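Local atomic coordinates of MYB21 (Trichomonas vaginalis, PDB entry 3OSG), a protein that binds promoter DNA through its R2R3 Myb domain, the part modelled here, and probably acts in the nucleus as a sequence-specific transcription factor for RNA polymerase II. Residues Y55-P58 with S59-H62; P92-D96 with I97-N101. One frame throughout, in Å; residues are numbered along the deposited sequence.

Overall arrangement
Interactions 1 and 2 come in series along the chain, their centres about 11 Å apart. Interaction 1 takes in the end of helix 45-56 and the linker that leads toward helix 67-80; interaction 2 is the loop after helix 84-88 and the start of helix 96-109. They touch directly: Ser61 N lies 2.7 Å from Gly93 O, a probable hydrogen bond, Ile60 packs on Thr95, and the Tyr55 ring meets His98. The linker between the two Myb repeats is thus laid against the beginning of the DNA-reading helix 96-109. Nucleotide DA5 of chain B is shared, its phosphate by Tyr55 and its base by Asn101.

Interaction 1 (Y55-P58 with S59-H62); sequences YLAP and SISH. With nucleotides of chain B.
His62 NE2 reaches back to the backbone Tyr55 O, and Ile60 N to Ala57 O, two hydrogen bonds that hold the chain just after helix 45-56. In the first, NE2 donates to Tyr55 O at 2.8 Å. The acceptor lies almost in the imidazole plane, at its edge, and the nitrogen lies in the carbonyl plane; the bond is nonetheless bent, 136° at the hydrogen. Because His62 carries its CG beside the backbone N (chi1 -64°), the ring can turn back to this carbonyl near the helix end. The second bond, Ile60 N to Ala57 O at 3.0 Å, closes a type I beta turn over Ala57-Ile60. Its donor stands well above the carbonyl plane, and Pro58 and Ser59 form the corner.

Apolar contact is slight: Ala57 CB faces Ile60 CG1 at 4.2 Å, and the same CG1 is 3.5 Å from Ala57 O.

The DNA contacts belong to Tyr55. Its hydroxyl donates to OP2 of DA5 of chain B, with OH and OP2 2.7 Å apart, and this phosphate oxygen sits at the ring edge, in plane. The sugar of DA5 of chain B lies over one face, with C3' displaced toward the rim, while Tyr55 OH is 3.7 Å from the methyl C7 of DT6 of chain B. One residue thus serves the linker with its carbonyl and the DNA backbone with its phenol.

Around the turn, Ala57 and Pro58 rest on Trp52 of helix 45-56 and Leu56 reaches helix 16-29, whereas Ser61 pairs with Gly93 in the loop leading to helix 96-109.

Interaction 2 (P92-D96 with I97-N101); sequences PGRTD and IHIKN. With nucleotides of chain C; nucleotides of chain B.
Thr95 holds the N-cap of helix 96-109, and its hydroxyl and carbonyl both turn to the start of that helix. Thr95 OG1 accepts from Ile97 N in a weak, bent capping bond of 3.2 Å; it also lies over one face of the His98 ring and is hydrogen-bonded to Asn54 OD1. Thr95 O takes the N-H of Ile99 nearly head-on, and Asp96 O receives that of Lys100.

Lys100 runs from the helix into the DNA. CB and CG pass beside Asp96 O, CG at 3.4 Å, a position set by chi1 of 71°, which tucks CG between the backbone N and the carbonyl carbon. CD lies 4.0 Å from C2' of DC5 of chain C. The extended chain brings CE to 3.5 Å from N7 of DG6 of chain C, and a bend at chi4 places NZ 2.9 Å from O6 and 3.1 Å from N7 of that guanine.

Asn101 pairs with the adenine DA5 of chain B: ND2 donates to N7 at 2.9 Å, and N6 donates to OD1 at 3.1 Å, so two bonds of opposite donor-acceptor sense fix the rotation of the amide, which stays somewhat tilted from the base.

Paired acceptors on guanine and an acceptor-donor pair on adenine are the base edges that distinguish these purines in the major groove, consistent with direct sequence reading by this recognition helix.

Interaction 1 (Y55-P58 with S59-H62)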
ATOM      1  N   TYR A  55       4.042  -0.276  -0.021  1.00 24.95           N
ATOM      2  CA  TYR A  55       4.707   0.146   1.217  1.00 28.39           C
ATOM      3  C   TYR A  55       6.233   0.297   1.182  1.00 33.21           C
ATOM      4  O   TYR A  55       6.772   1.179   1.849  1.00 34.71           O
ATOM      5  CB  TYR A  55       4.252  -0.721   2.402  1.00 28.10           C
ATOM      6  CG  TYR A  55       2.769  -0.546   2.645  1.00 26.49           C
ATOM      7  CD1 TYR A  55       2.294   0.522   3.395  1.00 22.19           C
ATOM      8  CD2 TYR A  55       1.849  -1.415   2.073  1.00 19.75           C
ATOM      9  CE1 TYR A  55       0.952   0.710   3.585  1.00 22.49           C
ATOM     10  CE2 TYR A  55       0.501  -1.249   2.263  1.00 21.08           C
ATOM     11  CZ  TYR A  55       0.053  -0.178   3.016  1.00 21.57           C
ATOM     12  OH  TYR A  55      -1.287   0.013   3.197  1.00 19.10           O
ATOM     13  N   LEU A  56       6.929  -0.539   0.412  1.00 30.87           N
ATOM     14  CA  LEU A  56       8.392  -0.560   0.489  1.00 33.23           C
ATOM     15  C   LEU A  56       9.094   0.163  -0.646  1.00 30.52           C
ATOM     16  O   LEU A  56      10.183   0.694  -0.456  1.00 34.29           O
ATOM     17  CB  LEU A  56       8.912  -1.992   0.609  1.00 28.03           C
ATOM     18  CG  LEU A  56       8.311  -2.738   1.799  1.00 32.22           C
ATOM     19  CD1 LEU A  56       8.834  -4.172   1.881  1.00 33.56           C
ATOM     20  CD2 LEU A  56       8.580  -1.978   3.094  1.00 30.55           C
ATOM     21  N   ALA A  57       8.469   0.183  -1.818  1.00 33.30           N
ATOM     22  CA  ALA A  57       9.057   0.802  -2.997  1.00 33.17           C
ATOM     23  C   ALA A  57       9.520   2.226  -2.719  1.00 38.28           C
ATOM     24  O   ALA A  57       8.824   2.998  -2.055  1.00 37.31           O
ATOM     25  CB  ALA A  57       8.080   0.785  -4.141  1.00 34.56           C
ATOM     26  N   PRO A  58      10.696   2.590  -3.253  1.00 40.03           N
ATOM     27  CA  PRO A  58      11.325   3.862  -2.889  1.00 39.75           C
ATOM     28  C   PRO A  58      10.477   5.071  -3.284  1.00 40.55           C
ATOM     29  O   PRO A  58      10.731   6.165  -2.787  1.00 42.32           O
ATOM     30  CB  PRO A  58      12.649   3.841  -3.671  1.00 43.64           C
ATOM     31  CG  PRO A  58      12.417   2.897  -4.811  1.00 39.88           C
ATOM     32  CD  PRO A  58      11.445   1.868  -4.299  1.00 38.45           C
ATOM     33  N   SER A  59       9.480   4.870  -4.142  1.00 41.90           N
ATOM     34  CA  SER A  59       8.658   5.974  -4.629  1.00 43.71           C
ATOM     35  C   SER A  59       7.411   6.208  -3.778  1.00 42.27           C
ATOM     36  O   SER A  59       6.585   7.058  -4.104  1.00 44.84           O
ATOM     37  CB  SER A  59       8.257   5.741  -6.091  1.00 44.87           C
ATOM     38  OG  SER A  59       7.446   4.582  -6.235  1.00 48.43           O
ATOM     39  N   ILE A  60       7.281   5.458  -2.690  1.00 37.27           N
ATOM     40  CA  ILE A  60       6.113   5.559  -1.822  1.00 37.70           C
ATOM     41  C   ILE A  60       6.346   6.589  -0.724  1.00 38.61           C
ATOM     42  O   ILE A  60       7.365   6.559  -0.035  1.00 39.90           O
ATOM     43  CB  ILE A  60       5.781   4.191  -1.166  1.00 39.54           C
ATOM     44  CG1 ILE A  60       5.294   3.188  -2.217  1.00 34.37           C
ATOM     45  CG2 ILE A  60       4.746   4.350  -0.053  1.00 36.52           C
ATOM     46  CD1 ILE A  60       3.996   3.588  -2.879  1.00 32.36           C
ATOM     47  N   SER A  61       5.392   7.493  -0.543  1.00 37.43           N
ATOM     48  CA  SER A  61       5.522   8.500   0.508  1.00 40.28           C
ATOM     49  C   SER A  61       5.228   7.954   1.903  1.00 39.82           C
ATOM     50  O   SER A  61       4.257   7.236   2.106  1.00 41.48           O
ATOM     51  CB  SER A  61       4.621   9.700   0.221  1.00 42.71           C
ATOM     52  OG  SER A  61       4.689  10.641   1.278  1.00 49.08           O
ATOM     53  N   HIS A  62       6.052   8.303   2.880  1.00 39.34           N
ATOM     54  CA  HIS A  62       5.735   7.909   4.244  1.00 43.14           C
ATOM     55  C   HIS A  62       5.436   9.097   5.150  1.00 41.66           C
ATOM     56  O   HIS A  62       5.452   8.989   6.372  1.00 46.62           O
ATOM     57  CB  HIS A  62       6.809   6.977   4.803  1.00 44.32           C
ATOM     58  CG  HIS A  62       6.897   5.680   4.059  1.00 49.48           C
ATOM     59  ND1 HIS A  62       7.932   5.382   3.198  1.00 46.33           N
ATOM     60  CD2 HIS A  62       6.045   4.628   3.999  1.00 47.62           C
ATOM     61  CE1 HIS A  62       7.729   4.191   2.665  1.00 49.55           C
ATOM     62  NE2 HIS A  62       6.589   3.711   3.133  1.00 47.35           N
TER
ATOM     63  P    DA B   5      -1.449   1.565   6.338  1.00 22.54           P
ATOM     64  OP1  DA B   5      -0.421   2.373   6.997  1.00 22.96           O
ATOM     65  OP2  DA B   5      -1.908   1.889   4.970  1.00 21.96           O
ATOM     66  O5'  DA B   5      -0.941   0.048   6.350  1.00 22.85           O
ATOM     67  C5'  DA B   5      -0.567  -0.512   7.592  1.00 20.91           C
ATOM     68  C4'  DA B   5      -0.723  -2.012   7.547  1.00 22.99           C
ATOM     69  O4'  DA B   5      -2.137  -2.337   7.515  1.00 18.55           O
ATOM     70  C3'  DA B   5      -0.126  -2.688   6.310  1.00 22.18           C
ATOM     71  O3'  DA B   5       0.319  -3.979   6.691  1.00 21.04           O
ATOM     72  C2'  DA B   5      -1.310  -2.789   5.358  1.00 16.98           C
ATOM     73  C1'  DA B   5      -2.470  -3.009   6.319  1.00 19.18           C
ATOM     74  N9   DA B   5      -3.725  -2.411   5.865  1.00 18.87           N
ATOM     75  C8   DA B   5      -3.876  -1.208   5.236  1.00 18.43           C
ATOM     76  N7   DA B   5      -5.121  -0.907   4.939  1.00 18.60           N
ATOM     77  C5   DA B   5      -5.842  -1.970   5.431  1.00 17.14           C
ATOM     78  C6   DA B   5      -7.223  -2.238   5.449  1.00 18.06           C
ATOM     79  N6   DA B   5      -8.128  -1.401   4.929  1.00 18.69           N
ATOM     80  N1   DA B   5      -7.635  -3.381   6.020  1.00 17.96           N
ATOM     81  C2   DA B   5      -6.718  -4.200   6.552  1.00 19.37           C
ATOM     82  N3   DA B   5      -5.385  -4.048   6.588  1.00 19.53           N
ATOM     83  C4   DA B   5      -5.002  -2.908   6.008  1.00 18.90           C
ATOM     84  P    DT B   6       0.879  -5.076   5.673  1.00 20.63           P
ATOM     85  OP1  DT B   6       1.858  -5.806   6.513  1.00 21.26           O
ATOM     86  OP2  DT B   6       1.277  -4.469   4.383  1.00 19.96           O
ATOM     87  O5'  DT B   6      -0.366  -6.028   5.358  1.00 19.05           O
ATOM     88  C5'  DT B   6      -0.957  -6.789   6.413  1.00 21.62           C
ATOM     89  C4'  DT B   6      -2.249  -7.451   5.953  1.00 20.01           C
ATOM     90  O4'  DT B   6      -3.127  -6.455   5.414  1.00 18.97           O
ATOM     91  C3'  DT B   6      -2.167  -8.506   4.852  1.00 22.40           C
ATOM     92  O3'  DT B   6      -2.634  -9.698   5.459  1.00 19.61           O
ATOM     93  C2'  DT B   6      -3.110  -8.024   3.727  1.00 18.48           C
ATOM     94  C1'  DT B   6      -4.014  -7.083   4.510  1.00 19.20           C
ATOM     95  N1   DT B   6      -4.635  -5.950   3.779  1.00 19.32           N
ATOM     96  C2   DT B   6      -6.000  -5.897   3.658  1.00 17.23           C
ATOM     97  O2   DT B   6      -6.724  -6.767   4.084  1.00 18.31           O
ATOM     98  N3   DT B   6      -6.494  -4.801   3.003  1.00 16.11           N
ATOM     99  C4   DT B   6      -5.765  -3.774   2.462  1.00 18.20           C
ATOM    100  O4   DT B   6      -6.313  -2.848   1.896  1.00 18.41           O
ATOM    101  C5   DT B   6      -4.325  -3.870   2.606  1.00 22.72           C
ATOM    102  C7   DT B   6      -3.419  -2.799   2.046  1.00 19.04           C
ATOM    103  C6   DT B   6      -3.835  -4.945   3.254  1.00 21.06           C
TER

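Interaction 2 (P92-D96 with I97-N101)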
ATOM      1  N   PRO A  92       1.486  11.852  -6.164  1.00 37.28           N
ATOM      2  CA  PRO A  92       2.833  11.288  -6.150  1.00 40.87           C
ATOM      3  C   PRO A  92       3.167  10.675  -4.797  1.00 42.94           C
ATOM      4  O   PRO A  92       3.146  11.367  -3.781  1.00 42.17           O
ATOM      5  CB  PRO A  92       3.728  12.508  -6.414  1.00 42.84           C
ATOM      6  CG  PRO A  92       2.859  13.695  -6.192  1.00 43.54           C
ATOM      7  CD  PRO A  92       1.485  13.266  -6.559  1.00 40.77           C
ATOM      8  N   GLY A  93       3.474   9.385  -4.785  1.00 41.58           N
ATOM      9  CA  GLY A  93       3.891   8.737  -3.562  1.00 39.12           C
ATOM     10  C   GLY A  93       2.765   7.999  -2.863  1.00 37.44           C
ATOM     11  O   GLY A  93       2.988   7.396  -1.819  1.00 34.19           O
ATOM     12  N   ARG A  94       1.564   8.047  -3.439  1.00 32.15           N
ATOM     13  CA  ARG A  94       0.405   7.354  -2.883  1.00 30.49           C
ATOM     14  C   ARG A  94      -0.158   6.429  -3.942  1.00 29.47           C
ATOM     15  O   ARG A  94      -0.126   6.756  -5.120  1.00 32.19           O
ATOM     16  CB  ARG A  94      -0.686   8.354  -2.489  1.00 33.11           C
ATOM     17  CG  ARG A  94      -0.174   9.759  -2.228  1.00 37.94           C
ATOM     18  CD  ARG A  94      -0.441  10.221  -0.808  1.00 38.27           C
ATOM     19  NE  ARG A  94       0.370   9.515   0.180  1.00 41.59           N
ATOM     20  CZ  ARG A  94       0.808  10.051   1.320  1.00 41.13           C
ATOM     21  NH1 ARG A  94       0.531  11.312   1.634  1.00 44.71           N
ATOM     22  NH2 ARG A  94       1.525   9.322   2.157  1.00 39.98           N
ATOM     23  N   THR A  95      -0.703   5.290  -3.532  1.00 27.69           N
ATOM     24  CA  THR A  95      -1.280   4.351  -4.492  1.00 28.42           C
ATOM     25  C   THR A  95      -2.763   4.259  -4.241  1.00 25.65           C
ATOM     26  O   THR A  95      -3.260   4.833  -3.285  1.00 28.80           O
ATOM     27  CB  THR A  95      -0.691   2.947  -4.322  1.00 28.68           C
ATOM     28  OG1 THR A  95      -1.205   2.361  -3.118  1.00 23.67           O
ATOM     29  CG2 THR A  95       0.823   3.023  -4.233  1.00 27.43           C
ATOM     30  N   ASP A  96      -3.464   3.516  -5.082  1.00 21.55           N
ATOM     31  CA  ASP A  96      -4.899   3.365  -4.930  1.00 29.80           C
ATOM     32  C   ASP A  96      -5.282   2.819  -3.552  1.00 25.79           C
ATOM     33  O   ASP A  96      -6.335   3.148  -3.034  1.00 25.05           O
ATOM     34  CB  ASP A  96      -5.476   2.488  -6.042  1.00 27.20           C
ATOM     35  CG  ASP A  96      -4.900   1.085  -6.041  1.00 31.39           C
ATOM     36  OD1 ASP A  96      -5.605   0.146  -6.458  1.00 32.67           O
ATOM     37  OD2 ASP A  96      -3.738   0.915  -5.628  1.00 37.99           O
ATOM     38  N   ILE A  97      -4.423   1.987  -2.973  1.00 27.21           N
ATOM     39  CA  ILE A  97      -4.666   1.433  -1.644  1.00 24.28           C
ATOM     40  C   ILE A  97      -4.772   2.584  -0.647  1.00 24.17           C
ATOM     41  O   ILE A  97      -5.721   2.655   0.126  1.00 21.89           O
ATOM     42  CB  ILE A  97      -3.505   0.512  -1.178  1.00 23.89           C
ATOM     43  CG1 ILE A  97      -3.529  -0.830  -1.921  1.00 28.53           C
ATOM     44  CG2 ILE A  97      -3.522   0.343   0.343  1.00 22.96           C
ATOM     45  CD1 ILE A  97      -4.860  -1.529  -1.929  1.00 29.59           C
ATOM     46  N   HIS A  98      -3.795   3.487  -0.686  1.00 22.36           N
ATOM     47  CA  HIS A  98      -3.781   4.626   0.223  1.00 22.35           C
ATOM     48  C   HIS A  98      -4.960   5.564  -0.030  1.00 24.46           C
ATOM     49  O   HIS A  98      -5.599   6.045   0.915  1.00 27.48           O
ATOM     50  CB  HIS A  98      -2.454   5.402   0.147  1.00 21.39           C
ATOM     51  CG  HIS A  98      -1.233   4.532   0.197  1.00 27.35           C
ATOM     52  ND1 HIS A  98      -1.021   3.594   1.186  1.00 28.39           N
ATOM     53  CD2 HIS A  98      -0.158   4.458  -0.624  1.00 28.58           C
ATOM     54  CE1 HIS A  98       0.129   2.978   0.971  1.00 20.82           C
ATOM     55  NE2 HIS A  98       0.670   3.481  -0.123  1.00 29.65           N
ATOM     56  N   ILE A  99      -5.250   5.827  -1.295  1.00 21.78           N
ATOM     57  CA  ILE A  99      -6.358   6.715  -1.635  1.00 26.41           C
ATOM     58  C   ILE A  99      -7.695   6.197  -1.109  1.00 21.60           C
ATOM     59  O   ILE A  99      -8.471   6.958  -0.517  1.00 22.68           O
ATOM     60  CB  ILE A  99      -6.454   6.983  -3.173  1.00 25.36           C
ATOM     61  CG1 ILE A  99      -5.674   8.240  -3.561  1.00 28.78           C
ATOM     62  CG2 ILE A  99      -7.903   7.180  -3.593  1.00 23.35           C
ATOM     63  CD1 ILE A  99      -4.175   8.148  -3.428  1.00 28.84           C
ATOM     64  N   LYS A 100      -7.982   4.914  -1.309  1.00 22.73           N
ATOM     65  CA  LYS A 100      -9.266   4.391  -0.842  1.00 23.69           C
ATOM     66  C   LYS A 100      -9.367   4.281   0.702  1.00 20.48           C
ATOM     67  O   LYS A 100     -10.435   4.499   1.265  1.00 19.16           O
ATOM     68  CB  LYS A 100      -9.719   3.121  -1.590  1.00 20.99           C
ATOM     69  CG  LYS A 100      -8.962   1.824  -1.322  1.00 20.57           C
ATOM     70  CD  LYS A 100      -9.524   0.701  -2.205  1.00 21.82           C
ATOM     71  CE  LYS A 100      -8.736  -0.592  -2.027  1.00 21.43           C
ATOM     72  NZ  LYS A 100      -8.930  -1.146  -0.649  1.00 23.17           N
ATOM     73  N   ASN A 101      -8.259   4.003   1.388  1.00 23.90           N
ATOM     74  CA  ASN A 101      -8.263   4.100   2.854  1.00 23.01           C
ATOM     75  C   ASN A 101      -8.548   5.534   3.327  1.00 23.45           C
ATOM     76  O   ASN A 101      -9.304   5.761   4.279  1.00 20.70           O
ATOM     77  CB  ASN A 101      -6.927   3.618   3.454  1.00 22.53           C
ATOM     78  CG  ASN A 101      -6.828   2.094   3.524  1.00 19.45           C
ATOM     79  OD1 ASN A 101      -7.835   1.388   3.619  1.00 19.64           O
ATOM     80  ND2 ASN A 101      -5.611   1.590   3.489  1.00 18.64           N
TER
ATOM     81  P    DG C   6     -14.801  -0.013  -4.301  1.00 27.94           P
ATOM     82  OP1  DG C   6     -16.020   0.622  -4.838  1.00 35.53           O
ATOM     83  OP2  DG C   6     -13.855   0.798  -3.527  1.00 25.07           O
ATOM     84  O5'  DG C   6     -15.262  -1.278  -3.486  1.00 22.44           O
ATOM     85  C5'  DG C   6     -16.118  -2.215  -4.122  1.00 25.91           C
ATOM     86  C4'  DG C   6     -16.258  -3.491  -3.310  1.00 26.04           C
ATOM     87  O4'  DG C   6     -14.976  -4.144  -3.073  1.00 20.63           O
ATOM     88  C3'  DG C   6     -16.894  -3.287  -1.945  1.00 23.31           C
ATOM     89  O3'  DG C   6     -17.781  -4.405  -1.780  1.00 26.11           O
ATOM     90  C2'  DG C   6     -15.685  -3.292  -1.005  1.00 22.41           C
ATOM     91  C1'  DG C   6     -14.727  -4.275  -1.683  1.00 21.83           C
ATOM     92  N9   DG C   6     -13.304  -3.963  -1.540  1.00 18.13           N
ATOM     93  C8   DG C   6     -12.725  -2.771  -1.851  1.00 20.64           C
ATOM     94  N7   DG C   6     -11.435  -2.749  -1.674  1.00 20.60           N
ATOM     95  C5   DG C   6     -11.128  -4.020  -1.214  1.00 21.32           C
ATOM     96  C6   DG C   6      -9.864  -4.565  -0.846  1.00 20.73           C
ATOM     97  O6   DG C   6      -8.757  -3.991  -0.892  1.00 18.36           O
ATOM     98  N1   DG C   6      -9.984  -5.895  -0.427  1.00 18.14           N
ATOM     99  C2   DG C   6     -11.195  -6.573  -0.389  1.00 20.14           C
ATOM    100  N2   DG C   6     -11.181  -7.844   0.021  1.00 18.89           N
ATOM    101  N3   DG C   6     -12.371  -6.059  -0.731  1.00 18.08           N
ATOM    102  C4   DG C   6     -12.271  -4.783  -1.138  1.00 17.93           C
TER
ATOM    103  P    DA B   5      -1.449   1.565   6.338  1.00 22.54           P
ATOM    104  OP1  DA B   5      -0.421   2.373   6.997  1.00 22.96           O
ATOM    105  OP2  DA B   5      -1.908   1.889   4.970  1.00 21.96           O
ATOM    106  O5'  DA B   5      -0.941   0.048   6.350  1.00 22.85           O
ATOM    107  C5'  DA B   5      -0.567  -0.512   7.592  1.00 20.91           C
ATOM    108  C4'  DA B   5      -0.723  -2.012   7.547  1.00 22.99           C
ATOM    109  O4'  DA B   5      -2.137  -2.337   7.515  1.00 18.55           O
ATOM    110  C3'  DA B   5      -0.126  -2.688   6.310  1.00 22.18           C
ATOM    111  O3'  DA B   5       0.319  -3.979   6.691  1.00 21.04           O
ATOM    112  C2'  DA B   5      -1.310  -2.789   5.358  1.00 16.98           C
ATOM    113  C1'  DA B   5      -2.470  -3.009   6.319  1.00 19.18           C
ATOM    114  N9   DA B   5      -3.725  -2.411   5.865  1.00 18.87           N
ATOM    115  C8   DA B   5      -3.876  -1.208   5.236  1.00 18.43           C
ATOM    116  N7   DA B   5      -5.121  -0.907   4.939  1.00 18.60           N
ATOM    117  C5   DA B   5      -5.842  -1.970   5.431  1.00 17.14           C
ATOM    118  C6   DA B   5      -7.223  -2.238   5.449  1.00 18.06           C
ATOM    119  N6   DA B   5      -8.128  -1.401   4.929  1.00 18.69           N
ATOM    120  N1   DA B   5      -7.635  -3.381   6.020  1.00 17.96           N
ATOM    121  C2   DA B   5      -6.718  -4.200   6.552  1.00 19.37           C
ATOM    122  N3   DA B   5      -5.385  -4.048   6.588  1.00 19.53           N
ATOM    123  C4   DA B   5      -5.002  -2.908   6.008  1.00 18.90           C
TER
ATOM    124  P    DC C   5     -10.048   0.833  -9.115  1.00 29.75           P
ATOM    125  OP1  DC C   5     -10.924   1.668  -9.959  1.00 31.80           O
ATOM    126  OP2  DC C   5      -8.872   1.421  -8.451  1.00 26.28           O
ATOM    127  O5'  DC C   5     -10.893   0.039  -8.022  1.00 27.23           O
ATOM    128  C5'  DC C   5     -12.023  -0.678  -8.432  1.00 26.26           C
ATOM    129  C4'  DC C   5     -12.557  -1.414  -7.236  1.00 25.69           C
ATOM    130  O4'  DC C   5     -11.620  -2.463  -6.889  1.00 22.04           O
ATOM    131  C3'  DC C   5     -12.741  -0.557  -5.976  1.00 23.88           C
ATOM    132  O3'  DC C   5     -14.074  -0.767  -5.525  1.00 27.61           O
ATOM    133  C2'  DC C   5     -11.713  -1.124  -5.001  1.00 21.96           C
ATOM    134  C1'  DC C   5     -11.632  -2.573  -5.482  1.00 24.32           C
ATOM    135  N1   DC C   5     -10.397  -3.277  -5.056  1.00 23.36           N
ATOM    136  C2   DC C   5     -10.478  -4.581  -4.589  1.00 21.31           C
ATOM    137  O2   DC C   5     -11.591  -5.095  -4.540  1.00 21.32           O
ATOM    138  N3   DC C   5      -9.337  -5.220  -4.210  1.00 21.80           N
ATOM    139  C4   DC C   5      -8.165  -4.585  -4.281  1.00 19.81           C
ATOM    140  N4   DC C   5      -7.060  -5.223  -3.902  1.00 20.70           N
ATOM    141  C5   DC C   5      -8.062  -3.254  -4.769  1.00 25.83           C
ATOM    142  C6   DC C   5      -9.192  -2.643  -5.134  1.00 23.20           C
TER